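PDB 3L7V: YrdC-like domain-containing protein from Streptococcus mutans, which is of unknown function but belongs to the Sua5/YciO/YrdC family, may bind double-stranded RNA and may take part in tRNA modification. Local coordinates for residues Glu136-Leu141 with Leu151-Arg156. Numbering follows the deposited sequence.
Sequences EAYEKL and LMTDIR
Y138 and T153 are the closest backbone pair between helix 135-143 and the chain at 151-156, with CA atoms still 10.1 Å apart, so side chains alone span the gap. Segment 136-141 is regular helix, its turns closed by bonds such as L141 N to A137 O (2.8 Å), whereas 151-156 leaves the short helix 149-152, is extended at T153 and D154 and then turns at I155 and R156 before strand 158-163. Y138 and L141, one helical turn apart, supply the helix side of the contact.

L141 meets two partners with its two methyls. With CG anti to the backbone N (chi1 -177°), the isobutyl group extends from the helix and splits at its end: CD1 reaches the selenium of selenomethionine M152 at 4.1 Å, and CD2 lies 4.2 Å from CG2 of T153, tip to tip in both cases. The bend of M152 at chi2 (75°) turns SE toward the helix although its CB sets out in another direction. This small apolar cluster belongs to the helical excursion between strands 127-132 and 158-163, antiparallel neighbours in the mixed sheet of the YrdC-like fold. W133, just beyond the first of these strands, also touches L141, M152 and T153.

T153 divides its side chain by polarity. CG2, beside the backbone N, faces L141 and approaches the Y138 ring at its edge, near the ring plane, 4.4 Å from CE1, a loose contact. OG1 is hydrogen-bonded to the carbonyl oxygen of E149, tying the buried hydroxyl back to helix 149-152.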
loop_
_atom_site.group_PDB
_atom_site.type_symbol
_atom_site.label_atom_id
_atom_site.label_comp_id
_atom_site.label_asym_id
_atom_site.label_seq_id
_atom_site.Cartn_x
_atom_site.Cartn_y
_atom_site.Cartn_z
ATOM N N GLU A 136 19.806 2.898 -7.632
ATOM C CA GLU A 136 19.757 4.275 -8.094
ATOM C C GLU A 136 18.519 5.001 -7.564
ATOM O O GLU A 136 18.556 6.211 -7.315
ATOM C CB GLU A 136 19.795 4.320 -9.621
ATOM C CG GLU A 136 19.771 5.721 -10.196
ATOM C CD GLU A 136 21.143 6.364 -10.234
ATOM O OE1 GLU A 136 21.420 7.237 -9.383
ATOM O OE2 GLU A 136 21.945 5.992 -11.116
ATOM N N ALA A 137 17.427 4.255 -7.397
ATOM C CA ALA A 137 16.187 4.805 -6.849
ATOM C C ALA A 137 16.354 5.175 -5.384
ATOM O O ALA A 137 15.823 6.182 -4.920
ATOM C CB ALA A 137 15.050 3.808 -7.004
ATOM N N TYR A 138 17.090 4.342 -4.657
ATOM C CA TYR A 138 17.303 4.552 -3.240
ATOM C C TYR A 138 18.193 5.783 -3.005
ATOM O O TYR A 138 18.011 6.513 -2.020
ATOM C CB TYR A 138 17.885 3.287 -2.595
ATOM C CG TYR A 138 17.949 3.329 -1.090
ATOM C CD1 TYR A 138 16.820 3.083 -0.317
ATOM C CD2 TYR A 138 19.138 3.617 -0.435
ATOM C CE1 TYR A 138 16.874 3.127 1.076
ATOM C CE2 TYR A 138 19.202 3.659 0.954
ATOM C CZ TYR A 138 18.070 3.416 1.704
ATOM O OH TYR A 138 18.141 3.461 3.082
ATOM N N GLU A 139 19.140 6.018 -3.913
ATOM C CA GLU A 139 19.940 7.249 -3.869
ATOM C C GLU A 139 19.055 8.479 -4.018
ATOM O O GLU A 139 19.112 9.391 -3.200
ATOM C CB GLU A 139 21.025 7.263 -4.949
ATOM C CG GLU A 139 22.191 6.333 -4.658
ATOM C CD GLU A 139 22.672 6.452 -3.228
ATOM O OE1 GLU A 139 22.879 7.594 -2.763
ATOM O OE2 GLU A 139 22.837 5.405 -2.567
ATOM N N LYS A 140 18.241 8.503 -5.068
ATOM C CA LYS A 140 17.270 9.576 -5.242
ATOM C C LYS A 140 16.379 9.734 -4.002
ATOM O O LYS A 140 16.203 10.843 -3.503
ATOM C CB LYS A 140 16.437 9.352 -6.499
ATOM C CG LYS A 140 17.191 9.647 -7.791
ATOM N N LEU A 141 15.837 8.626 -3.498
ATOM C CA LEU A 141 15.058 8.647 -2.259
ATOM C C LEU A 141 15.758 9.476 -1.180
ATOM O O LEU A 141 15.165 10.380 -0.592
ATOM C CB LEU A 141 14.814 7.220 -1.750
ATOM C CG LEU A 141 13.944 7.022 -0.500
ATOM C CD1 LEU A 141 12.542 7.617 -0.676
ATOM C CD2 LEU A 141 13.855 5.544 -0.142
ATOM N N LEU A 151 11.198 6.130 7.995
ATOM C CA LEU A 151 9.798 5.811 8.295
ATOM C C LEU A 151 9.011 5.049 7.195
ATOM O O LEU A 151 7.866 4.654 7.420
ATOM C CB LEU A 151 9.031 7.075 8.723
ATOM C CG LEU A 151 9.357 7.737 10.073
ATOM C CD1 LEU A 151 9.380 6.728 11.214
ATOM C CD2 LEU A 151 10.677 8.459 10.002
HETATM N N MSE A 152 9.605 4.833 6.024
HETATM C CA MSE A 152 8.918 4.063 4.985
HETATM C C MSE A 152 9.752 2.951 4.310
HETATM O O MSE A 152 9.332 2.370 3.314
HETATM C CB MSE A 152 8.245 4.986 3.957
HETATM C CG MSE A 152 8.960 6.306 3.683
HETATM SE SE MSE A 152 10.563 6.143 2.584
HETATM C CE MSE A 152 9.887 4.837 1.256
ATOM N N THR A 153 10.935 2.678 4.855
ATOM C CA THR A 153 11.663 1.444 4.574
ATOM C C THR A 153 12.026 0.827 5.916
ATOM O O THR A 153 12.027 1.516 6.940
ATOM C CB THR A 153 12.972 1.670 3.764
ATOM O OG1 THR A 153 13.972 2.259 4.600
ATOM C CG2 THR A 153 12.740 2.555 2.556
ATOM N N ASP A 154 12.328 -0.466 5.925
ATOM C CA ASP A 154 12.832 -1.091 7.138
ATOM C C ASP A 154 14.362 -1.083 7.118
ATOM O O ASP A 154 14.979 -0.520 6.206
ATOM C CB ASP A 154 12.276 -2.512 7.309
ATOM C CG ASP A 154 12.808 -3.487 6.260
ATOM O OD1 ASP A 154 12.663 -4.702 6.468
ATOM O OD2 ASP A 154 13.375 -3.049 5.236
ATOM N N ILE A 155 14.977 -1.695 8.126
ATOM C CA ILE A 155 16.438 -1.672 8.246
ATOM C C ILE A 155 17.162 -2.457 7.140
ATOM O O ILE A 155 18.331 -2.196 6.867
ATOM C CB ILE A 155 16.904 -2.169 9.631
ATOM C CG1 ILE A 155 16.242 -3.503 9.971
ATOM C CG2 ILE A 155 16.583 -1.142 10.707
ATOM C CD1 ILE A 155 16.544 -3.995 11.371
ATOM N N ARG A 156 16.479 -3.410 6.507
ATOM C CA ARG A 156 17.080 -4.172 5.407
ATOM C C ARG A 156 16.971 -3.427 4.080
ATOM O O ARG A 156 17.555 -3.847 3.083
ATOM C CB ARG A 156 16.422 -5.542 5.245
ATOM C CG ARG A 156 16.023 -6.214 6.535
ATOM C CD ARG A 156 14.588 -6.710 6.427
ATOM N NE ARG A 156 14.477 -8.092 5.977
ATOM C CZ ARG A 156 13.394 -8.615 5.411
ATOM N NH1 ARG A 156 12.317 -7.867 5.188
ATOM N NH2 ARG A 156 13.396 -9.888 5.054
#